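Local coordinates for ornithine cyclodeaminase (Methanococcus maripaludis S2, PDB 3C2Q), which catalyses the NAD(+)-dependent conversion of L-ornithine to L-proline with release of ammonia, at residues 8-12 and 37-42; 47-51 and 290-296; 53-58 and 75-79. All blocks are in the same frame, centred on the assembly; numbering follows the deposited sequence.

Contact 1 of 3, residues 8-12 and 37-42; sequences IENAN and KVNDEW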
loop_
_atom_site.group_PDB
_atom_site.type_symbol
_atom_site.label_atom_id
_atom_site.label_comp_id
_atom_site.label_asym_id
_atom_site.label_seq_id
_atom_site.Cartn_x
_atom_site.Cartn_y
_atom_site.Cartn_z
ATOM N N ILE B 8 27.925 18.933 36.020
ATOM C CA ILE B 8 26.490 18.822 35.582
ATOM C C ILE B 8 25.549 19.359 36.673
ATOM O O ILE B 8 25.575 18.890 37.814
ATOM C CB ILE B 8 26.100 17.351 35.168
ATOM C CG1 ILE B 8 26.930 16.851 33.968
ATOM C CG2 ILE B 8 24.595 17.209 34.869
ATOM C CD1 ILE B 8 26.850 17.723 32.711
ATOM N N GLU B 9 24.734 20.352 36.311
ATOM C CA GLU B 9 23.708 20.902 37.197
ATOM C C GLU B 9 22.769 19.808 37.725
ATOM O O GLU B 9 22.528 18.796 37.049
ATOM C CB GLU B 9 22.873 21.959 36.455
ATOM C CG GLU B 9 23.687 23.078 35.764
ATOM C CD GLU B 9 22.808 24.078 34.989
ATOM O OE1 GLU B 9 21.578 24.123 35.249
ATOM O OE2 GLU B 9 23.353 24.821 34.123
ATOM N N ASN B 10 22.248 20.004 38.933
ATOM C CA ASN B 10 21.129 19.202 39.401
ATOM C C ASN B 10 19.902 19.592 38.584
ATOM O O ASN B 10 19.782 20.739 38.165
ATOM C CB ASN B 10 20.859 19.446 40.885
ATOM C CG ASN B 10 21.824 18.705 41.790
ATOM O OD1 ASN B 10 21.959 17.488 41.713
ATOM N ND2 ASN B 10 22.488 19.442 42.671
ATOM N N ALA B 11 19.003 18.643 38.355
ATOM C CA ALA B 11 17.791 18.899 37.565
ATOM C C ALA B 11 16.887 19.930 38.238
ATOM O O ALA B 11 16.794 19.969 39.456
ATOM C CB ALA B 11 17.017 17.599 37.355
ATOM N N ASN B 12 16.215 20.745 37.434
ATOM C CA ASN B 12 15.201 21.652 37.943
ATOM C C ASN B 12 13.870 20.934 38.134
ATOM O O ASN B 12 13.399 20.217 37.236
ATOM C CB ASN B 12 15.048 22.860 37.028
ATOM C CG ASN B 12 16.329 23.701 36.949
ATOM O OD1 ASN B 12 16.956 23.801 35.885
ATOM N ND2 ASN B 12 16.734 24.296 38.083
ATOM N N LYS B 37 19.674 14.045 37.733
ATOM C CA LYS B 37 20.612 14.387 38.803
ATOM C C LYS B 37 19.869 15.121 39.902
ATOM O O LYS B 37 19.308 16.204 39.691
ATOM C CB LYS B 37 21.771 15.227 38.279
ATOM C CG LYS B 37 22.954 15.282 39.255
ATOM C CD LYS B 37 24.149 15.941 38.640
ATOM C CE LYS B 37 25.269 16.115 39.661
ATOM N NZ LYS B 37 26.557 16.378 38.948
ATOM N N VAL B 38 19.846 14.486 41.066
ATOM C CA VAL B 38 19.119 14.988 42.223
ATOM C C VAL B 38 20.042 14.905 43.454
ATOM O O VAL B 38 20.585 13.837 43.767
ATOM C CB VAL B 38 17.803 14.188 42.457
ATOM C CG1 VAL B 38 17.053 14.701 43.686
ATOM C CG2 VAL B 38 16.890 14.242 41.186
ATOM N N ASN B 39 20.190 16.039 44.142
ATOM C CA ASN B 39 21.097 16.151 45.306
ATOM C C ASN B 39 22.434 15.521 44.974
ATOM O O ASN B 39 22.903 14.615 45.673
ATOM C CB ASN B 39 20.461 15.538 46.556
ATOM C CG ASN B 39 19.239 16.324 47.038
ATOM O OD1 ASN B 39 18.219 15.737 47.414
ATOM N ND2 ASN B 39 19.331 17.658 47.016
ATOM N N ASP B 40 22.986 15.972 43.844
ATOM C CA ASP B 40 24.276 15.524 43.287
ATOM C C ASP B 40 24.474 14.020 43.049
ATOM O O ASP B 40 25.605 13.554 42.962
ATOM C CB ASP B 40 25.447 16.109 44.105
ATOM C CG ASP B 40 25.241 17.583 44.435
ATOM O OD1 ASP B 40 25.312 18.424 43.511
ATOM O OD2 ASP B 40 24.982 17.893 45.617
ATOM N N GLU B 41 23.385 13.262 42.963
ATOM C CA GLU B 41 23.456 11.849 42.587
ATOM C C GLU B 41 22.557 11.595 41.372
ATOM O O GLU B 41 21.490 12.203 41.256
ATOM C CB GLU B 41 22.964 10.951 43.715
ATOM C CG GLU B 41 23.752 10.986 45.006
ATOM C CD GLU B 41 22.872 10.599 46.192
ATOM O OE1 GLU B 41 22.377 9.445 46.209
ATOM O OE2 GLU B 41 22.662 11.461 47.091
ATOM N N TRP B 42 22.971 10.669 40.510
ATOM C CA TRP B 42 22.135 10.240 39.390
ATOM C C TRP B 42 21.129 9.205 39.864
ATOM O O TRP B 42 21.486 8.192 40.475
ATOM C CB TRP B 42 22.978 9.699 38.244
ATOM C CG TRP B 42 23.743 10.770 37.546
ATOM C CD1 TRP B 42 25.064 11.066 37.720
ATOM C CD2 TRP B 42 23.244 11.703 36.575
ATOM N NE1 TRP B 42 25.422 12.121 36.919
ATOM C CE2 TRP B 42 24.326 12.534 36.205
ATOM C CE3 TRP B 42 21.989 11.915 35.982
ATOM C CZ2 TRP B 42 24.203 13.555 35.250
ATOM C CZ3 TRP B 42 21.858 12.925 35.033
ATOM C CH2 TRP B 42 22.962 13.744 34.677
HETATM O O HOH W 1 17.323 17.828 40.964
#
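An irregular segment near the N-terminus can be tied to a hairpin by a few well-placed polar groups, and residues 8-12 illustrate how. At I8 the carbonyl O accepts a hydrogen bond from the fully extended K37 (NZ to O, 2.9 Å), while I8 CG2 rests 3.7 Å from CZ2 of W42, whose ring also has a cation-pi partner in R85. E9 turns its side chain away, but its O lies over the lysine chain, 3.6 Å from K37 CD. N10 uses both ends of its amide: OD1 receives the backbone N of D40 at 2.8 Å, and ND2 donates to D40 OD1 at 3.1 Å. A11 then makes the one direct backbone-backbone bond between the two segments, its N to K37 O at 2.8 Å, and water 1 links A11 O (2.7 Å) to that same K37 O (2.9 Å). The element being gripped is a β-hairpin with a two-residue loop, strands 34-38 and 41-46 joined by a type I' turn from V38 to E41, with N39 and D40 both in left-handed backbone conformation.

Contact 2 of 3, residues 47-51 and 290-296; sequences NPKMD and GNLMPSY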
loop_
_atom_site.group_PDB
_atom_site.type_symbol
_atom_site.label_atom_id
_atom_site.label_comp_id
_atom_site.label_asym_id
_atom_site.label_seq_id
_atom_site.Cartn_x
_atom_site.Cartn_y
_atom_site.Cartn_z
ATOM N N ASN B 47 10.780 2.953 34.530
ATOM C CA ASN B 47 9.725 2.663 33.533
ATOM C C ASN B 47 9.754 3.607 32.314
ATOM O O ASN B 47 8.750 4.259 32.023
ATOM C CB ASN B 47 8.324 2.701 34.189
ATOM C CG ASN B 47 8.203 1.784 35.406
ATOM O OD1 ASN B 47 8.681 0.645 35.404
ATOM N ND2 ASN B 47 7.533 2.277 36.446
ATOM N N PRO B 48 10.886 3.662 31.598
ATOM C CA PRO B 48 11.011 4.588 30.485
ATOM C C PRO B 48 9.852 4.385 29.480
ATOM O O PRO B 48 9.471 3.248 29.239
ATOM C CB PRO B 48 12.367 4.246 29.867
ATOM C CG PRO B 48 12.842 3.012 30.509
ATOM C CD PRO B 48 12.111 2.862 31.804
ATOM N N LYS B 49 9.294 5.486 28.963
ATOM C CA LYS B 49 8.081 5.487 28.120
ATOM C C LYS B 49 7.972 6.906 27.595
ATOM O O LYS B 49 8.179 7.847 28.359
ATOM C CB LYS B 49 6.848 5.128 28.962
ATOM C CG LYS B 49 5.478 5.103 28.220
ATOM C CD LYS B 49 4.551 6.235 28.677
ATOM C CE LYS B 49 3.232 6.299 27.908
ATOM N NZ LYS B 49 3.409 6.786 26.496
HETATM N N MSE B 50 7.642 7.071 26.304
HETATM C CA MSE B 50 7.665 8.380 25.642
HETATM C C MSE B 50 6.463 9.242 26.000
HETATM O O MSE B 50 5.432 8.723 26.460
HETATM C CB MSE B 50 7.683 8.171 24.109
HETATM C CG MSE B 50 6.352 7.683 23.570
HETATM SE SE MSE B 50 6.432 7.580 21.580
HETATM C CE MSE B 50 7.597 6.012 21.430
ATOM N N ASP B 51 6.552 10.546 25.719
ATOM C CA ASP B 51 5.378 11.426 25.796
ATOM C C ASP B 51 4.755 11.416 27.199
ATOM O O ASP B 51 3.528 11.493 27.373
ATOM C CB ASP B 51 4.325 11.022 24.723
ATOM C CG ASP B 51 4.825 11.217 23.306
ATOM O OD1 ASP B 51 5.823 11.955 23.074
ATOM O OD2 ASP B 51 4.191 10.642 22.385
ATOM N N GLY B 290 3.841 0.192 21.174
ATOM C CA GLY B 290 5.092 0.889 21.012
ATOM C C GLY B 290 5.147 2.162 21.860
ATOM O O GLY B 290 6.201 2.503 22.433
ATOM N N ASN B 291 4.018 2.866 21.933
ATOM C CA ASN B 291 3.917 4.100 22.745
ATOM C C ASN B 291 4.219 3.852 24.236
ATOM O O ASN B 291 4.623 4.773 24.957
ATOM C CB ASN B 291 2.521 4.679 22.633
ATOM C CG ASN B 291 2.257 5.405 21.296
ATOM O OD1 ASN B 291 3.165 5.613 20.424
ATOM N ND2 ASN B 291 0.987 5.812 21.128
ATOM N N LEU B 292 4.047 2.602 24.679
ATOM C CA LEU B 292 4.216 2.205 26.078
ATOM C C LEU B 292 5.562 1.584 26.376
ATOM O O LEU B 292 5.865 1.301 27.538
ATOM C CB LEU B 292 3.148 1.173 26.466
ATOM C CG LEU B 292 1.718 1.639 26.290
ATOM C CD1 LEU B 292 0.752 0.493 26.580
ATOM C CD2 LEU B 292 1.455 2.876 27.197
HETATM N N MSE B 293 6.369 1.371 25.344
HETATM C CA MSE B 293 7.600 0.581 25.471
HETATM C C MSE B 293 8.878 1.392 25.491
HETATM O O MSE B 293 9.027 2.324 24.712
HETATM C CB MSE B 293 7.706 -0.368 24.263
HETATM C CG MSE B 293 6.763 -1.557 24.330
HETATM SE SE MSE B 293 6.899 -2.459 22.543
HETATM C CE MSE B 293 8.790 -2.905 22.616
ATOM N N PRO B 294 9.846 0.999 26.331
ATOM C CA PRO B 294 11.174 1.594 26.221
ATOM C C PRO B 294 11.923 1.045 24.995
ATOM O O PRO B 294 11.599 -0.052 24.514
ATOM C CB PRO B 294 11.864 1.142 27.520
ATOM C CG PRO B 294 11.227 -0.095 27.882
ATOM C CD PRO B 294 9.779 0.017 27.430
ATOM N N SER B 295 12.895 1.801 24.506
ATOM C CA SER B 295 13.616 1.448 23.276
ATOM C C SER B 295 14.519 0.212 23.375
ATOM O O SER B 295 14.934 -0.334 22.334
ATOM C CB SER B 295 14.464 2.635 22.817
ATOM O OG SER B 295 15.400 2.979 23.841
ATOM N N TYR B 296 14.834 -0.232 24.602
ATOM C CA TYR B 296 15.738 -1.376 24.737
ATOM C C TYR B 296 15.072 -2.747 24.524
ATOM O O TYR B 296 15.757 -3.749 24.445
ATOM C CB TYR B 296 16.526 -1.351 26.073
ATOM C CG TYR B 296 15.688 -1.205 27.314
ATOM C CD1 TYR B 296 14.869 -2.256 27.770
ATOM C CD2 TYR B 296 15.722 -0.021 28.051
ATOM C CE1 TYR B 296 14.107 -2.117 28.912
ATOM C CE2 TYR B 296 14.957 0.120 29.206
ATOM C CZ TYR B 296 14.167 -0.918 29.631
ATOM O OH TYR B 296 13.414 -0.771 30.781
HETATM O O HOH W 2 6.540 1.723 30.221
HETATM O O HOH W 3 7.553 4.581 24.780
#
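One direct hydrogen bond joins residues 47-51 to 290-296: K49 NZ donates to N291 O at 2.8 Å. The same ammonium reaches M50 O in its own segment, also at 2.8 Å, so the lysine bridges two backbone carbonyls. Water extends this polar layer. Water 3 accepts from M50 N (2.9 Å) and lies 2.7 Å from M293 O, whereas water 2 donates to L292 O at 2.8 Å and only weakly to P48 O at 3.4 Å. These links cross a domain boundary, since 290-296 runs from the end of helix 283-292 in the Rossmann-fold region, and 47-51 connects strands 41-46 and 53-57 of the mixed sheet. L284 and H285, near the start of that helix, are inferred NAD(+)-binding residues. Apolar packing flanks the water: P48 CG meets P294 CB at 3.7 Å and Y296 CE2 at 3.8 Å, and K49 CE approaches L292 CD2 at 3.9 Å. The side chain of selenomethionine M50 lies against the backbone, CG 3.7 Å from N291 O. Beyond M50 stands F99 of a third subunit.

Contact 3 of 3, residues 53-58 and 75-79; sequences VIVVYP and DFVLI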
loop_
_atom_site.group_PDB
_atom_site.type_symbol
_atom_site.label_atom_id
_atom_site.label_comp_id
_atom_site.label_asym_id
_atom_site.label_seq_id
_atom_site.Cartn_x
_atom_site.Cartn_y
_atom_site.Cartn_z
ATOM N N VAL B 53 5.944 12.313 31.697
ATOM C CA VAL B 53 6.769 13.245 32.477
ATOM C C VAL B 53 7.596 12.499 33.518
ATOM O O VAL B 53 7.325 11.339 33.860
ATOM C CB VAL B 53 5.950 14.406 33.146
ATOM C CG1 VAL B 53 5.207 15.209 32.107
ATOM C CG2 VAL B 53 5.007 13.865 34.158
ATOM N N ILE B 54 8.598 13.181 34.041
ATOM C CA ILE B 54 9.397 12.551 35.061
ATOM C C ILE B 54 9.047 13.152 36.426
ATOM O O ILE B 54 9.168 14.376 36.629
ATOM C CB ILE B 54 10.880 12.666 34.717
ATOM C CG1 ILE B 54 11.149 11.829 33.438
ATOM C CG2 ILE B 54 11.767 12.216 35.917
ATOM C CD1 ILE B 54 12.607 11.798 32.990
ATOM N N VAL B 55 8.594 12.293 37.329
ATOM C CA VAL B 55 8.215 12.724 38.673
ATOM C C VAL B 55 9.341 12.230 39.591
ATOM O O VAL B 55 9.724 11.061 39.540
ATOM C CB VAL B 55 6.823 12.183 39.055
ATOM C CG1 VAL B 55 6.490 12.365 40.554
ATOM C CG2 VAL B 55 5.750 12.850 38.169
ATOM N N VAL B 56 9.879 13.155 40.381
ATOM C CA VAL B 56 10.989 12.873 41.299
ATOM C C VAL B 56 10.497 12.885 42.762
ATOM O O VAL B 56 9.654 13.721 43.153
ATOM C CB VAL B 56 12.130 13.899 41.085
ATOM C CG1 VAL B 56 13.336 13.592 41.973
ATOM C CG2 VAL B 56 12.549 13.926 39.613
ATOM N N TYR B 57 10.998 11.923 43.528
ATOM C CA TYR B 57 10.756 11.797 44.963
ATOM C C TYR B 57 12.130 11.948 45.632
ATOM O O TYR B 57 12.785 10.961 45.907
ATOM C CB TYR B 57 10.164 10.427 45.258
ATOM C CG TYR B 57 8.946 10.123 44.406
ATOM C CD1 TYR B 57 7.706 10.683 44.710
ATOM C CD2 TYR B 57 9.043 9.291 43.283
ATOM C CE1 TYR B 57 6.584 10.415 43.924
ATOM C CE2 TYR B 57 7.917 9.016 42.490
ATOM C CZ TYR B 57 6.701 9.586 42.821
ATOM O OH TYR B 57 5.581 9.323 42.057
ATOM N N PRO B 58 12.593 13.186 45.812
ATOM C CA PRO B 58 13.989 13.333 46.224
ATOM C C PRO B 58 14.333 12.601 47.527
ATOM O O PRO B 58 15.410 11.992 47.611
ATOM C CB PRO B 58 14.167 14.846 46.333
ATOM C CG PRO B 58 13.081 15.421 45.447
ATOM C CD PRO B 58 11.931 14.488 45.644
ATOM N N ASP B 75 3.257 16.805 43.007
ATOM C CA ASP B 75 4.326 15.933 42.473
ATOM C C ASP B 75 5.416 16.836 41.933
ATOM O O ASP B 75 5.103 17.773 41.233
ATOM C CB ASP B 75 3.821 15.073 41.288
ATOM C CG ASP B 75 3.024 13.850 41.713
ATOM O OD1 ASP B 75 2.985 13.520 42.917
ATOM O OD2 ASP B 75 2.436 13.186 40.812
ATOM N N PHE B 76 6.683 16.551 42.238
ATOM C CA PHE B 76 7.804 17.302 41.656
ATOM C C PHE B 76 8.090 16.810 40.242
ATOM O O PHE B 76 8.527 15.682 40.065
ATOM C CB PHE B 76 9.094 17.136 42.472
ATOM C CG PHE B 76 9.008 17.736 43.844
ATOM C CD1 PHE B 76 8.680 19.085 44.001
ATOM C CD2 PHE B 76 9.219 16.950 44.977
ATOM C CE1 PHE B 76 8.580 19.664 45.281
ATOM C CE2 PHE B 76 9.116 17.521 46.271
ATOM C CZ PHE B 76 8.793 18.876 46.403
ATOM N N VAL B 77 7.911 17.706 39.293
ATOM C CA VAL B 77 8.034 17.407 37.859
ATOM C C VAL B 77 9.351 18.006 37.367
ATOM O O VAL B 77 9.712 19.158 37.685
ATOM C CB VAL B 77 6.827 17.997 37.067
ATOM C CG1 VAL B 77 7.019 17.825 35.533
ATOM C CG2 VAL B 77 5.517 17.353 37.539
ATOM N N LEU B 78 10.091 17.188 36.633
ATOM C CA LEU B 78 11.303 17.611 35.972
ATOM C C LEU B 78 10.981 18.692 34.949
ATOM O O LEU B 78 10.108 18.487 34.070
ATOM C CB LEU B 78 11.964 16.397 35.297
ATOM C CG LEU B 78 13.163 16.685 34.370
ATOM C CD1 LEU B 78 14.389 17.023 35.189
ATOM C CD2 LEU B 78 13.465 15.470 33.508
ATOM N N ILE B 79 11.689 19.828 35.064
ATOM C CA ILE B 79 11.545 20.975 34.189
ATOM C C ILE B 79 12.819 21.180 33.403
ATOM O O ILE B 79 13.926 21.046 33.950
ATOM C CB ILE B 79 11.258 22.289 34.985
ATOM C CG1 ILE B 79 10.010 22.157 35.848
ATOM C CG2 ILE B 79 11.137 23.486 34.048
ATOM C CD1 ILE B 79 8.752 21.680 35.152
HETATM O O HOH W 4 9.034 15.952 33.300
HETATM O O HOH W 5 7.274 14.248 44.126
#
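Two direct backbone hydrogen bonds hold strands 53-57 and 76-79 together: L78 N to I54 O at 3.0 Å and V56 N to F76 O at 2.9 Å, both nearly straight. Between them V55 and V77 form an antiparallel non-hydrogen-bonded pair, CA to CA 4.8 Å, where each acceptor also receives a CA-H...O contact, V77 CA to I54 O at 3.5 Å and V55 CA to F76 O at 3.3 Å. Toward both ends the strands separate, and water takes over. Water 4 accepts from I54 N (2.9 Å) and donates to L78 O (2.9 Å); water 5 donates to V56 O (2.6 Å) and accepts from F76 N (3.0 Å). This fits an angle of 126° between the strand directions, well short of 180°. Side chains fill in around the ladder. I54 CD1 meets L78 CD2 at 3.8 Å, beside T34 and V36 of strand 34-38; V55 CG1 lies 3.9 Å from D75 CB, whose carboxylate is engaged by K66 and K72. Farther out, P58 CD touches F76 CD2 at 3.7 Å. The arrangement is a strongly twisted antiparallel pair, with water inserted at its splayed ends, inside the mixed β-sheet, where strand 76-79 sits between strands 12-15 and 53-57.

Taken together, the three contacts trace a path from one tip of the subunit to its domain junction. Contacts 1 and 3 both reach the mixed sheet, with centres 12 Å apart, and they touch: N12 O lies 2.8 Å from I79 N, a probable hydrogen bond, while V38 CG2 packs on V56 CG1 at 3.7 Å. Contact 2 is centred about 17 Å from contact 3 and 23 Å from contact 1. In sequence, contact 1 closes first; contact 3 then falls between the two halves of contact 2, whose first segment leads almost directly into strand 53-57. Contacts 1 and 3 thus lie within the sheet domain, and contact 2 is one of the places where it meets the Rossmann domain.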